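Side-chain contacts in acyl-CoA N-acyltransferases (NAT) superfamily protein (PDB 6TH0), which probably acetylates the N-terminal methionine of transmembrane proteins, and lysines of proteins, using acetyl-CoA, as the catalytic GNAT domain of NAA60: residues 17-22 with 38-43; 67-72 with 117-122; 75-80 with 92-97; 121-126 with 130-135. All blocks are in the same frame, centred on the assembly; numbering follows the deposited sequence.

Contact 1: residues 17-22 with 38-43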
loop_
_atom_site.group_PDB
_atom_site.type_symbol
_atom_site.label_atom_id
_atom_site.label_comp_id
_atom_site.label_asym_id
_atom_site.label_seq_id
_atom_site.Cartn_x
_atom_site.Cartn_y
_atom_site.Cartn_z
ATOM N N GLU A 17 -4.213 -14.596 -10.494
ATOM C CA GLU A 17 -5.646 -14.868 -10.346
ATOM C C GLU A 17 -6.137 -14.515 -8.952
ATOM O O GLU A 17 -7.132 -13.797 -8.792
ATOM C CB GLU A 17 -5.943 -16.335 -10.650
ATOM C CG GLU A 17 -7.420 -16.633 -10.843
ATOM C CD GLU A 17 -7.713 -18.124 -10.884
ATOM O OE1 GLU A 17 -6.813 -18.896 -11.284
ATOM O OE2 GLU A 17 -8.836 -18.522 -10.506
ATOM N N ARG A 18 -5.446 -15.006 -7.924
ATOM C CA ARG A 18 -5.868 -14.721 -6.555
ATOM C C ARG A 18 -5.810 -13.227 -6.258
ATOM O O ARG A 18 -6.725 -12.674 -5.640
ATOM C CB ARG A 18 -5.004 -15.508 -5.569
ATOM C CG ARG A 18 -5.164 -15.088 -4.110
ATOM C CD ARG A 18 -6.525 -15.500 -3.551
ATOM N NE ARG A 18 -6.495 -15.457 -2.091
ATOM C CZ ARG A 18 -7.570 -15.595 -1.316
ATOM N NH1 ARG A 18 -8.760 -15.787 -1.865
ATOM N NH2 ARG A 18 -7.449 -15.553 0.001
ATOM N N LEU A 19 -4.748 -12.554 -6.704
ATOM C CA LEU A 19 -4.606 -11.125 -6.455
ATOM C C LEU A 19 -5.760 -10.341 -7.056
ATOM O O LEU A 19 -6.328 -9.455 -6.396
ATOM C CB LEU A 19 -3.274 -10.617 -7.026
ATOM C CG LEU A 19 -2.860 -9.197 -6.628
ATOM C CD1 LEU A 19 -2.569 -9.033 -5.135
ATOM C CD2 LEU A 19 -1.688 -8.719 -7.500
ATOM N N GLU A 20 -6.113 -10.637 -8.308
ATOM C CA GLU A 20 -7.211 -9.914 -8.933
ATOM C C GLU A 20 -8.500 -10.184 -8.184
ATOM O O GLU A 20 -9.273 -9.265 -7.897
ATOM C CB GLU A 20 -7.388 -10.319 -10.392
ATOM C CG GLU A 20 -6.358 -9.785 -11.368
ATOM C CD GLU A 20 -6.664 -10.233 -12.786
ATOM O OE1 GLU A 20 -6.794 -11.458 -13.006
ATOM O OE2 GLU A 20 -6.798 -9.364 -13.674
ATOM N N GLN A 21 -8.711 -11.442 -7.817
ATOM C CA GLN A 21 -9.964 -11.843 -7.184
ATOM C C GLN A 21 -10.143 -11.173 -5.824
ATOM O O GLN A 21 -11.218 -10.643 -5.522
ATOM C CB GLN A 21 -9.976 -13.366 -7.079
ATOM C CG GLN A 21 -11.036 -13.974 -6.194
ATOM C CD GLN A 21 -10.452 -15.080 -5.335
ATOM O OE1 GLN A 21 -10.061 -14.848 -4.190
ATOM N NE2 GLN A 21 -10.364 -16.282 -5.891
ATOM N N ILE A 22 -9.098 -11.182 -4.992
ATOM C CA ILE A 22 -9.189 -10.576 -3.665
ATOM C C ILE A 22 -9.380 -9.063 -3.765
ATOM O O ILE A 22 -10.117 -8.471 -2.968
ATOM C CB ILE A 22 -7.967 -10.955 -2.810
ATOM C CG1 ILE A 22 -8.257 -10.656 -1.329
ATOM C CG2 ILE A 22 -6.711 -10.192 -3.278
ATOM C CD1 ILE A 22 -7.270 -11.296 -0.373
ATOM N N ASN A 38 0.981 -5.386 -14.047
ATOM C CA ASN A 38 2.056 -4.529 -13.557
ATOM C C ASN A 38 2.526 -4.982 -12.180
ATOM O O ASN A 38 3.730 -5.109 -11.934
ATOM C CB ASN A 38 1.560 -3.084 -13.530
ATOM C CG ASN A 38 2.632 -2.073 -13.124
ATOM O OD1 ASN A 38 3.806 -2.401 -12.871
ATOM N ND2 ASN A 38 2.232 -0.805 -13.134
ATOM N N VAL A 39 1.591 -5.293 -11.290
ATOM C CA VAL A 39 1.953 -5.674 -9.926
ATOM C C VAL A 39 2.808 -6.938 -9.939
ATOM O O VAL A 39 3.909 -6.966 -9.383
ATOM C CB VAL A 39 0.689 -5.870 -9.066
ATOM C CG1 VAL A 39 1.044 -6.494 -7.725
ATOM C CG2 VAL A 39 -0.050 -4.551 -8.847
ATOM N N VAL A 40 2.321 -8.001 -10.593
ATOM C CA VAL A 40 3.011 -9.289 -10.516
ATOM C C VAL A 40 4.312 -9.285 -11.307
ATOM O O VAL A 40 5.200 -10.106 -11.043
ATOM C CB VAL A 40 2.085 -10.417 -11.001
ATOM C CG1 VAL A 40 0.781 -10.399 -10.185
ATOM C CG2 VAL A 40 1.825 -10.298 -12.516
ATOM N N ASN A 41 4.440 -8.401 -12.290
ATOM C CA ASN A 41 5.666 -8.253 -13.066
ATOM C C ASN A 41 6.665 -7.297 -12.426
ATOM O O ASN A 41 7.825 -7.257 -12.854
ATOM C CB ASN A 41 5.328 -7.802 -14.486
ATOM C CG ASN A 41 4.601 -8.880 -15.264
ATOM O OD1 ASN A 41 4.901 -10.064 -15.120
ATOM N ND2 ASN A 41 3.632 -8.480 -16.081
ATOM N N GLY A 42 6.247 -6.552 -11.406
ATOM C CA GLY A 42 7.168 -5.710 -10.644
ATOM C C GLY A 42 7.581 -4.456 -11.394
ATOM O O GLY A 42 6.737 -3.702 -11.890
ATOM N N GLY A 43 8.882 -4.191 -11.437
ATOM C CA GLY A 43 9.359 -2.949 -12.009
ATOM C C GLY A 43 9.073 -1.728 -11.155
ATOM O O GLY A 43 9.739 -1.510 -10.136
#
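Next to Leu19, which meets Val39 and Val40, Arg18 makes the shortest polar side-chain bond within the two segments: its NH1 donates to Gln21 OE1 at 2.8 Å. The donor lies in the amide plane of Gln21, but the oxygen is tilted 24° from the guanidinium plane and the N-H...O angle of 133° makes the bond bent. Ile22 CD1 lies over one guanidinium face, toward its rim, and Arg18 NE bonds to the carbonyl of Leu63, so neighbours fix the rotation of the group. The contact between the helices is itself purely apolar. A single methyl, Leu19 CD2, serves both valines, 3.5 Å from Val39 CG1 and 4.0 Å from Val40 CG1. Leucine suits the place because its chain, with CG anti to the backbone N (chi1 -169°), brings CD2 against the short, stiff valines of the other helix. Gly42 then ends the second helix with positive phi, its N bonded to Val39 O at 3.1 Å; glycine adopts this backbone easily. Helices 16-26 and 33-41 are the N-terminal helical pair of the GNAT fold. They rest on one face of the sheet, Leu19 and Ile22 on Phe66, and Val39 on Thr68 of strand 63-73 and on Ile45 and Ser47 of strand 45-52.

Contact 2: residues 67-72 with 117-122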
loop_
_atom_site.group_PDB
_atom_site.type_symbol
_atom_site.label_atom_id
_atom_site.label_comp_id
_atom_site.label_asym_id
_atom_site.label_seq_id
_atom_site.Cartn_x
_atom_site.Cartn_y
_atom_site.Cartn_z
ATOM N N VAL A 67 -0.039 -6.013 0.000
ATOM C CA VAL A 67 0.127 -4.567 -0.089
ATOM C C VAL A 67 0.857 -4.278 -1.396
ATOM O O VAL A 67 1.743 -5.045 -1.782
ATOM C CB VAL A 67 0.908 -3.995 1.107
ATOM C CG1 VAL A 67 2.320 -4.568 1.141
ATOM C CG2 VAL A 67 0.927 -2.470 1.060
ATOM N N THR A 68 0.377 -3.290 -2.154
ATOM C CA THR A 68 1.035 -2.855 -3.385
ATOM C C THR A 68 1.438 -1.384 -3.285
ATOM O O THR A 68 0.766 -0.581 -2.622
ATOM C CB THR A 68 0.142 -3.050 -4.599
ATOM O OG1 THR A 68 -1.034 -2.248 -4.443
ATOM C CG2 THR A 68 -0.250 -4.522 -4.734
ATOM N N ALA A 69 2.558 -1.033 -3.924
ATOM C CA ALA A 69 3.084 0.321 -3.832
ATOM C C ALA A 69 3.846 0.653 -5.113
ATOM O O ALA A 69 4.389 -0.228 -5.781
ATOM C CB ALA A 69 4.005 0.499 -2.614
ATOM N N LYS A 70 3.952 1.940 -5.414
ATOM C CA LYS A 70 4.732 2.339 -6.576
ATOM C C LYS A 70 5.677 3.451 -6.186
ATOM O O LYS A 70 5.483 4.145 -5.186
ATOM C CB LYS A 70 3.859 2.795 -7.755
ATOM C CG LYS A 70 3.079 4.078 -7.502
ATOM C CD LYS A 70 2.454 4.572 -8.799
ATOM C CE LYS A 70 1.621 5.831 -8.592
ATOM N NZ LYS A 70 1.029 6.293 -9.880
ATOM N N ILE A 71 6.694 3.603 -7.003
ATOM C CA ILE A 71 7.744 4.568 -6.744
ATOM C C ILE A 71 7.404 5.853 -7.484
ATOM O O ILE A 71 7.001 5.825 -8.656
ATOM C CB ILE A 71 9.096 3.984 -7.170
ATOM C CG1 ILE A 71 9.294 2.634 -6.472
ATOM C CG2 ILE A 71 10.213 4.933 -6.794
ATOM C CD1 ILE A 71 9.401 2.725 -4.966
ATOM N N VAL A 72 7.600 6.985 -6.806
ATOM C CA VAL A 72 7.203 8.306 -7.278
ATOM C C VAL A 72 8.388 9.251 -7.117
ATOM O O VAL A 72 8.988 9.304 -6.038
ATOM C CB VAL A 72 6.001 8.829 -6.459
ATOM C CG1 VAL A 72 5.499 10.150 -6.992
ATOM C CG2 VAL A 72 4.872 7.788 -6.436
ATOM N N ASN A 117 4.545 -2.278 7.536
ATOM C CA ASN A 117 5.920 -2.272 8.020
ATOM C C ASN A 117 6.896 -2.666 6.912
ATOM O O ASN A 117 7.979 -2.074 6.778
ATOM C CB ASN A 117 6.033 -3.214 9.221
ATOM C CG ASN A 117 7.377 -3.151 9.883
ATOM O OD1 ASN A 117 7.919 -2.071 10.093
ATOM N ND2 ASN A 117 7.930 -4.310 10.218
ATOM N N GLU A 118 6.527 -3.664 6.104
ATOM C CA GLU A 118 7.374 -4.062 4.982
ATOM C C GLU A 118 7.616 -2.897 4.033
ATOM O O GLU A 118 8.736 -2.704 3.547
ATOM C CB GLU A 118 6.737 -5.230 4.227
ATOM C CG GLU A 118 6.644 -6.518 5.031
ATOM C CD GLU A 118 8.004 -7.070 5.402
ATOM O OE1 GLU A 118 8.965 -6.796 4.662
ATOM O OE2 GLU A 118 8.119 -7.759 6.439
ATOM N N VAL A 119 6.582 -2.098 3.766
ATOM C CA VAL A 119 6.740 -0.977 2.849
ATOM C C VAL A 119 7.655 0.088 3.449
ATOM O O VAL A 119 8.527 0.631 2.765
ATOM C CB VAL A 119 5.367 -0.388 2.487
ATOM C CG1 VAL A 119 5.543 0.789 1.545
ATOM C CG2 VAL A 119 4.455 -1.468 1.853
ATOM N N VAL A 120 7.478 0.396 4.734
ATOM C CA VAL A 120 8.329 1.390 5.388
ATOM C C VAL A 120 9.768 0.903 5.449
ATOM O O VAL A 120 10.709 1.657 5.170
ATOM C CB VAL A 120 7.782 1.705 6.795
ATOM C CG1 VAL A 120 8.724 2.662 7.537
ATOM C CG2 VAL A 120 6.369 2.246 6.708
ATOM N N LYS A 121 9.964 -0.364 5.810
ATOM C CA LYS A 121 11.307 -0.932 5.836
ATOM C C LYS A 121 11.941 -0.915 4.452
ATOM O O LYS A 121 13.151 -0.707 4.315
ATOM C CB LYS A 121 11.232 -2.348 6.408
ATOM C CG LYS A 121 11.250 -2.376 7.936
ATOM C CD LYS A 121 10.921 -3.742 8.541
ATOM C CE LYS A 121 11.628 -4.911 7.892
ATOM N NZ LYS A 121 10.824 -6.157 8.136
ATOM N N TYR A 122 11.136 -1.134 3.411
ATOM C CA TYR A 122 11.643 -1.044 2.048
ATOM C C TYR A 122 12.077 0.378 1.719
ATOM O O TYR A 122 13.181 0.598 1.209
ATOM C CB TYR A 122 10.587 -1.530 1.050
ATOM C CG TYR A 122 11.051 -1.423 -0.390
ATOM C CD1 TYR A 122 11.915 -2.369 -0.926
ATOM C CD2 TYR A 122 10.641 -0.373 -1.207
ATOM C CE1 TYR A 122 12.359 -2.281 -2.236
ATOM C CE2 TYR A 122 11.085 -0.279 -2.527
ATOM C CZ TYR A 122 11.939 -1.236 -3.028
ATOM O OH TYR A 122 12.377 -1.161 -4.326
#
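The ring of Tyr122 meets Ile71 by its edge: Ile71 CD1 lies near the ring plane, 4.2 Å from Tyr122 CE2. The same ring meets that of Trp48, the two planes inclined at about 65°. Isoleucine suits this position because its CB is set to one side of the helix, and the long, flexible CG1-CD1 branch, bent again at its second torsion (chi2 -65°), comes round to reach the ring. Deeper in, Val119 CG2 nestles against both branches of Val67, 3.8 Å from Val67 CG1 and 3.8 Å from Val67 CG2, and the two side chains lie at a slant to each other. The other methyl, Val119 CG1, faces Ala69 CB at 4.4 Å, where a small residue lets the helix lie close to the strand. This is the helix-on-sheet packing of the GNAT core: the axes of segments 117-122 and 67-72 approach to 9.6 Å, and their directions are 28° apart. The helix starts beside the acetyl-CoA site, to which Lys108, Arg109, Gly110, Ala112 and Lys113 belong, and Val67 lies close to Leu100 of that site. Strand residues alternate: Thr68 points away from the helix and its OG1 bonds to Thr99 OG1. The carboxylate of Glu118 turns away from the strand to Lys121, a long, weak salt bridge (Lys121 NZ to Glu118 OE2, 3.6 Å).

Contact 3: residues 75-80 with 92-97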
loop_
_atom_site.group_PDB
_atom_site.type_symbol
_atom_site.label_atom_id
_atom_site.label_comp_id
_atom_site.label_asym_id
_atom_site.label_seq_id
_atom_site.Cartn_x
_atom_site.Cartn_y
_atom_site.Cartn_z
ATOM N N LYS A 75 9.546 15.256 -6.545
ATOM C CA LYS A 75 9.071 16.536 -7.064
ATOM C C LYS A 75 7.847 16.403 -7.956
ATOM O O LYS A 75 7.254 17.428 -8.312
ATOM C CB LYS A 75 10.186 17.276 -7.801
ATOM C CG LYS A 75 11.129 17.999 -6.850
ATOM C CD LYS A 75 11.536 19.374 -7.371
ATOM C CE LYS A 75 12.335 20.160 -6.335
ATOM N NZ LYS A 75 12.973 21.376 -6.937
ATOM N N GLU A 76 7.473 15.191 -8.348
ATOM C CA GLU A 76 6.259 14.960 -9.117
ATOM C C GLU A 76 5.100 14.501 -8.244
ATOM O O GLU A 76 4.019 14.194 -8.770
ATOM C CB GLU A 76 6.530 13.941 -10.234
ATOM C CG GLU A 76 7.651 14.373 -11.170
ATOM C CD GLU A 76 7.853 13.426 -12.340
ATOM O OE1 GLU A 76 8.360 13.883 -13.388
ATOM O OE2 GLU A 76 7.501 12.232 -12.217
ATOM N N SER A 77 5.318 14.391 -6.932
ATOM C CA SER A 77 4.280 13.921 -6.028
ATOM C C SER A 77 3.447 15.101 -5.548
ATOM O O SER A 77 3.894 16.252 -5.556
ATOM C CB SER A 77 4.888 13.202 -4.820
ATOM O OG SER A 77 5.512 14.148 -3.963
ATOM N N GLU A 78 2.234 14.797 -5.087
ATOM C CA GLU A 78 1.387 15.858 -4.568
ATOM C C GLU A 78 1.835 16.386 -3.210
ATOM O O GLU A 78 1.294 17.400 -2.762
ATOM C CB GLU A 78 -0.051 15.363 -4.454
ATOM C CG GLU A 78 -0.242 14.347 -3.359
ATOM C CD GLU A 78 -1.558 13.603 -3.484
ATOM O OE1 GLU A 78 -1.702 12.809 -4.441
ATOM O OE2 GLU A 78 -2.440 13.809 -2.620
ATOM N N ILE A 79 2.790 15.741 -2.545
ATOM C CA ILE A 79 3.257 16.214 -1.247
ATOM C C ILE A 79 4.622 16.874 -1.365
ATOM O O ILE A 79 5.297 17.095 -0.357
ATOM C CB ILE A 79 3.289 15.087 -0.204
ATOM C CG1 ILE A 79 4.258 13.993 -0.640
ATOM C CG2 ILE A 79 1.897 14.531 0.030
ATOM C CD1 ILE A 79 4.407 12.895 0.362
ATOM N N SER A 80 5.026 17.228 -2.583
ATOM C CA SER A 80 6.289 17.922 -2.762
ATOM C C SER A 80 6.314 19.215 -1.960
ATOM O O SER A 80 7.384 19.672 -1.545
ATOM C CB SER A 80 6.535 18.198 -4.245
ATOM O OG SER A 80 7.828 18.724 -4.441
ATOM N N GLY A 92 15.242 12.847 -5.045
ATOM C CA GLY A 92 14.720 11.787 -4.210
ATOM C C GLY A 92 13.377 11.249 -4.679
ATOM O O GLY A 92 12.755 11.741 -5.625
ATOM N N THR A 93 12.959 10.169 -4.028
ATOM C CA THR A 93 11.729 9.466 -4.348
ATOM C C THR A 93 10.855 9.298 -3.115
ATOM O O THR A 93 11.248 9.590 -1.986
ATOM C CB THR A 93 12.022 8.084 -4.933
ATOM O OG1 THR A 93 12.903 7.386 -4.038
ATOM C CG2 THR A 93 12.651 8.199 -6.346
ATOM N N LEU A 94 9.670 8.783 -3.377
ATOM C CA LEU A 94 8.681 8.442 -2.369
ATOM C C LEU A 94 8.081 7.106 -2.761
ATOM O O LEU A 94 8.058 6.754 -3.942
ATOM C CB LEU A 94 7.587 9.500 -2.281
ATOM C CG LEU A 94 7.994 10.851 -1.730
ATOM C CD1 LEU A 94 6.965 11.899 -2.090
ATOM C CD2 LEU A 94 8.148 10.742 -0.223
ATOM N N VAL A 95 7.636 6.344 -1.759
ATOM C CA VAL A 95 6.848 5.136 -1.985
ATOM C C VAL A 95 5.390 5.475 -1.718
ATOM O O VAL A 95 5.066 6.041 -0.666
ATOM C CB VAL A 95 7.331 3.977 -1.097
ATOM C CG1 VAL A 95 6.477 2.734 -1.331
ATOM C CG2 VAL A 95 8.805 3.677 -1.390
ATOM N N TYR A 96 4.519 5.162 -2.681
ATOM C CA TYR A 96 3.083 5.416 -2.587
ATOM C C TYR A 96 2.345 4.089 -2.443
ATOM O O TYR A 96 2.321 3.287 -3.378
ATOM C CB TYR A 96 2.595 6.168 -3.833
ATOM C CG TYR A 96 1.120 6.523 -3.821
ATOM C CD1 TYR A 96 0.643 7.578 -3.041
ATOM C CD2 TYR A 96 0.208 5.816 -4.603
ATOM C CE1 TYR A 96 -0.701 7.911 -3.021
ATOM C CE2 TYR A 96 -1.141 6.133 -4.588
ATOM C CZ TYR A 96 -1.593 7.176 -3.803
ATOM O OH TYR A 96 -2.935 7.489 -3.809
ATOM N N ILE A 97 1.700 3.873 -1.296
ATOM C CA ILE A 97 0.916 2.649 -1.145
ATOM C C ILE A 97 -0.361 2.793 -1.951
ATOM O O ILE A 97 -1.099 3.782 -1.807
ATOM C CB ILE A 97 0.610 2.362 0.331
ATOM C CG1 ILE A 97 1.879 1.931 1.069
ATOM C CG2 ILE A 97 -0.512 1.280 0.431
ATOM C CD1 ILE A 97 1.746 1.973 2.574
#
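Leu94, on strand 93-102 of the GNAT sheet, meets Ser77 and Ile79 of a type I beta turn running from Ser77 to Ser80, part of the long connection between the antiparallel neighbours 63-73 and 93-102. The apolar contact rests on one methyl: Leu94 CD1 is 3.7 Å from both CG1 and CD1 of Ile79, the two side chains lying askew. In Ile79, CG1 stands between the backbone N and the carbonyl carbon (chi1 62°), and the extended chain beyond it carries CD1 to the Leu94 methyl. A branched residue is apt here, since Ile79 also touches Tyr133 of strand 129-137 and Leu173, Val175 and Phe177 of strand 167-177, the next one along. Backbone bonding in the turn is slight, with Ser80 N to Ser77 O at 3.3 Å a weak bond. Of the side chains that touch, Ser77 is the polar one; its OG bonds to the carbonyl of Ala74 and takes a weak bond from Ile79 N at 3.5 Å. Serine fits because it is small enough to be buried beside leucine while its hydroxyl is satisfied by the loop. Van der Waals contact completes the fit: Leu94 CD1 lies 3.7 Å from Ser77 CB and only 3.3 Å from Ser77 OG.

Contact 4: residues 121-126 with 130-135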
loop_
_atom_site.group_PDB
_atom_site.type_symbol
_atom_site.label_atom_id
_atom_site.label_comp_id
_atom_site.label_asym_id
_atom_site.label_seq_id
_atom_site.Cartn_x
_atom_site.Cartn_y
_atom_site.Cartn_z
ATOM N N LYS A 121 9.964 -0.364 5.810
ATOM C CA LYS A 121 11.307 -0.932 5.836
ATOM C C LYS A 121 11.941 -0.915 4.452
ATOM O O LYS A 121 13.151 -0.707 4.315
ATOM C CB LYS A 121 11.232 -2.348 6.408
ATOM C CG LYS A 121 11.250 -2.376 7.936
ATOM C CD LYS A 121 10.921 -3.742 8.541
ATOM C CE LYS A 121 11.628 -4.911 7.892
ATOM N NZ LYS A 121 10.824 -6.157 8.136
ATOM N N TYR A 122 11.136 -1.134 3.411
ATOM C CA TYR A 122 11.643 -1.044 2.048
ATOM C C TYR A 122 12.077 0.378 1.719
ATOM O O TYR A 122 13.181 0.598 1.209
ATOM C CB TYR A 122 10.587 -1.530 1.050
ATOM C CG TYR A 122 11.051 -1.423 -0.390
ATOM C CD1 TYR A 122 11.915 -2.369 -0.926
ATOM C CD2 TYR A 122 10.641 -0.373 -1.207
ATOM C CE1 TYR A 122 12.359 -2.281 -2.236
ATOM C CE2 TYR A 122 11.085 -0.279 -2.527
ATOM C CZ TYR A 122 11.939 -1.236 -3.028
ATOM O OH TYR A 122 12.377 -1.161 -4.326
ATOM N N SER A 123 11.221 1.361 2.011
ATOM C CA SER A 123 11.518 2.748 1.662
ATOM C C SER A 123 12.756 3.260 2.384
ATOM O O SER A 123 13.469 4.125 1.861
ATOM C CB SER A 123 10.325 3.647 1.978
ATOM O OG SER A 123 10.230 3.888 3.372
ATOM N N SER A 124 13.024 2.748 3.582
ATOM C CA SER A 124 14.177 3.220 4.332
ATOM C C SER A 124 15.489 2.689 3.772
ATOM O O SER A 124 16.551 3.158 4.190
ATOM C CB SER A 124 14.029 2.852 5.813
ATOM O OG SER A 124 13.998 1.447 6.002
ATOM N N GLY A 125 15.445 1.745 2.828
ATOM C CA GLY A 125 16.651 1.169 2.260
ATOM C C GLY A 125 17.084 1.818 0.955
ATOM O O GLY A 125 18.217 1.619 0.497
ATOM N N ILE A 126 16.217 2.638 0.372
ATOM C CA ILE A 126 16.489 3.294 -0.909
ATOM C C ILE A 126 17.164 4.620 -0.597
ATOM O O ILE A 126 16.596 5.425 0.156
ATOM C CB ILE A 126 15.209 3.517 -1.724
ATOM C CG1 ILE A 126 14.372 2.237 -1.818
ATOM C CG2 ILE A 126 15.565 4.045 -3.129
ATOM C CD1 ILE A 126 15.142 1.025 -2.262
ATOM N N ARG A 130 12.346 9.313 0.531
ATOM C CA ARG A 130 12.022 10.232 1.615
ATOM C C ARG A 130 10.917 9.731 2.520
ATOM O O ARG A 130 10.705 10.317 3.597
ATOM C CB ARG A 130 11.617 11.595 1.047
ATOM C CG ARG A 130 12.701 12.236 0.171
ATOM C CD ARG A 130 12.252 13.571 -0.403
ATOM N NE ARG A 130 13.304 14.255 -1.148
ATOM C CZ ARG A 130 14.190 15.088 -0.607
ATOM N NH1 ARG A 130 14.153 15.344 0.696
ATOM N NH2 ARG A 130 15.115 15.670 -1.361
ATOM N N GLY A 131 10.249 8.662 2.150
ATOM C CA GLY A 131 9.190 8.146 2.997
ATOM C C GLY A 131 8.095 7.494 2.181
ATOM O O GLY A 131 8.289 7.126 1.025
ATOM N N VAL A 132 6.936 7.363 2.831
ATOM C CA VAL A 132 5.775 6.646 2.313
ATOM C C VAL A 132 4.560 7.554 2.428
ATOM O O VAL A 132 4.411 8.270 3.423
ATOM C CB VAL A 132 5.537 5.336 3.102
ATOM C CG1 VAL A 132 4.359 4.526 2.524
ATOM C CG2 VAL A 132 6.830 4.510 3.178
ATOM N N TYR A 133 3.698 7.547 1.410
ATOM C CA TYR A 133 2.419 8.247 1.499
ATOM C C TYR A 133 1.344 7.432 0.790
ATOM O O TYR A 133 1.622 6.447 0.102
ATOM C CB TYR A 133 2.490 9.693 0.962
ATOM C CG TYR A 133 2.545 9.914 -0.547
ATOM C CD1 TYR A 133 3.674 9.569 -1.296
ATOM C CD2 TYR A 133 1.484 10.529 -1.213
ATOM C CE1 TYR A 133 3.714 9.789 -2.681
ATOM C CE2 TYR A 133 1.521 10.761 -2.584
ATOM C CZ TYR A 133 2.637 10.396 -3.318
ATOM O OH TYR A 133 2.665 10.641 -4.694
ATOM N N LEU A 134 0.099 7.809 1.036
ATOM C CA LEU A 134 -1.049 7.095 0.501
ATOM C C LEU A 134 -2.293 7.926 0.771
ATOM O O LEU A 134 -2.255 8.929 1.490
ATOM C CB LEU A 134 -1.170 5.706 1.132
ATOM C CG LEU A 134 -1.535 5.787 2.622
ATOM C CD1 LEU A 134 -2.322 4.561 2.982
ATOM C CD2 LEU A 134 -0.314 5.938 3.551
ATOM N N HIS A 135 -3.404 7.470 0.215
ATOM C CA HIS A 135 -4.707 8.053 0.466
ATOM C C HIS A 135 -5.610 6.979 1.047
ATOM O O HIS A 135 -5.581 5.826 0.610
ATOM C CB HIS A 135 -5.322 8.641 -0.810
ATOM C CG HIS A 135 -4.562 9.802 -1.368
ATOM N ND1 HIS A 135 -3.529 9.658 -2.268
ATOM C CD2 HIS A 135 -4.702 11.131 -1.163
ATOM C CE1 HIS A 135 -3.062 10.852 -2.592
ATOM N NE2 HIS A 135 -3.757 11.763 -1.933
#
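Ser123 and Val132 meet by van der Waals contact alone, Val132 CG2 lying 3.5 Å from Ser123 OG and 3.8 Å from Ser123 CB. The methyl is put there by a chi1 of -177° that turns CG1 away from the backbone N and sets CG2 beside it. Ser123 CB also approaches Gly131 O at 4.1 Å. The chains are nearest here, 6.0 Å between the CA atoms of Ser123 and Gly131, and serine suits 123 because its short side chain can lie against the Gly131 backbone. Glycine suits 131 for a backbone reason: a CB at its angles would strike the carbonyl O of Arg130. The hydrogen bonds of both serines go to carbonyls one turn back. Ser123 OG bonds to that of Val120, which satisfies the buried hydroxyl, and Ser124 OG donates to Lys121 O at 2.9 Å from a position 40° above the carbonyl plane. Gly125 N bonds to Tyr122 O at 3.0 Å. At the other end of segment 130-135, His135 touches acetyl-CoA, stacks on Phe161, and bonds through NE2 to Glu78 and through ND1 to Tyr96. The contact closes the second half of a beta-alpha-beta unit: helix 111-123 leads by a short turn into strand 129-137, parallel to strand 93-102. Ser123 meets Val132 of one strand and Val95 of the other, while Val132 packs on Ile97 between the two strands.

From the N terminus, contact 1 comes first and closes a short helix-loop-helix loop before any other opens. Contact 2 opens on strand 63-73 and closes only on helix 111-123. Contact 3 is nested inside that span, folding the connection back on strand 93-102, the antiparallel neighbour of 63-73. Contact 4 begins where contact 2 ends, the two sharing Lys121 and Tyr122, and closes a tight turn into strand 129-137. Contacts 1 and 2 pack helices on opposite faces of the sheet and touch through Val39 and Thr68. Between contacts 3 and 4, Glu78 ties the loop to His135 of strand 129-137, beside the cofactor, and Tyr96 reaches the same ring from strand 93-102.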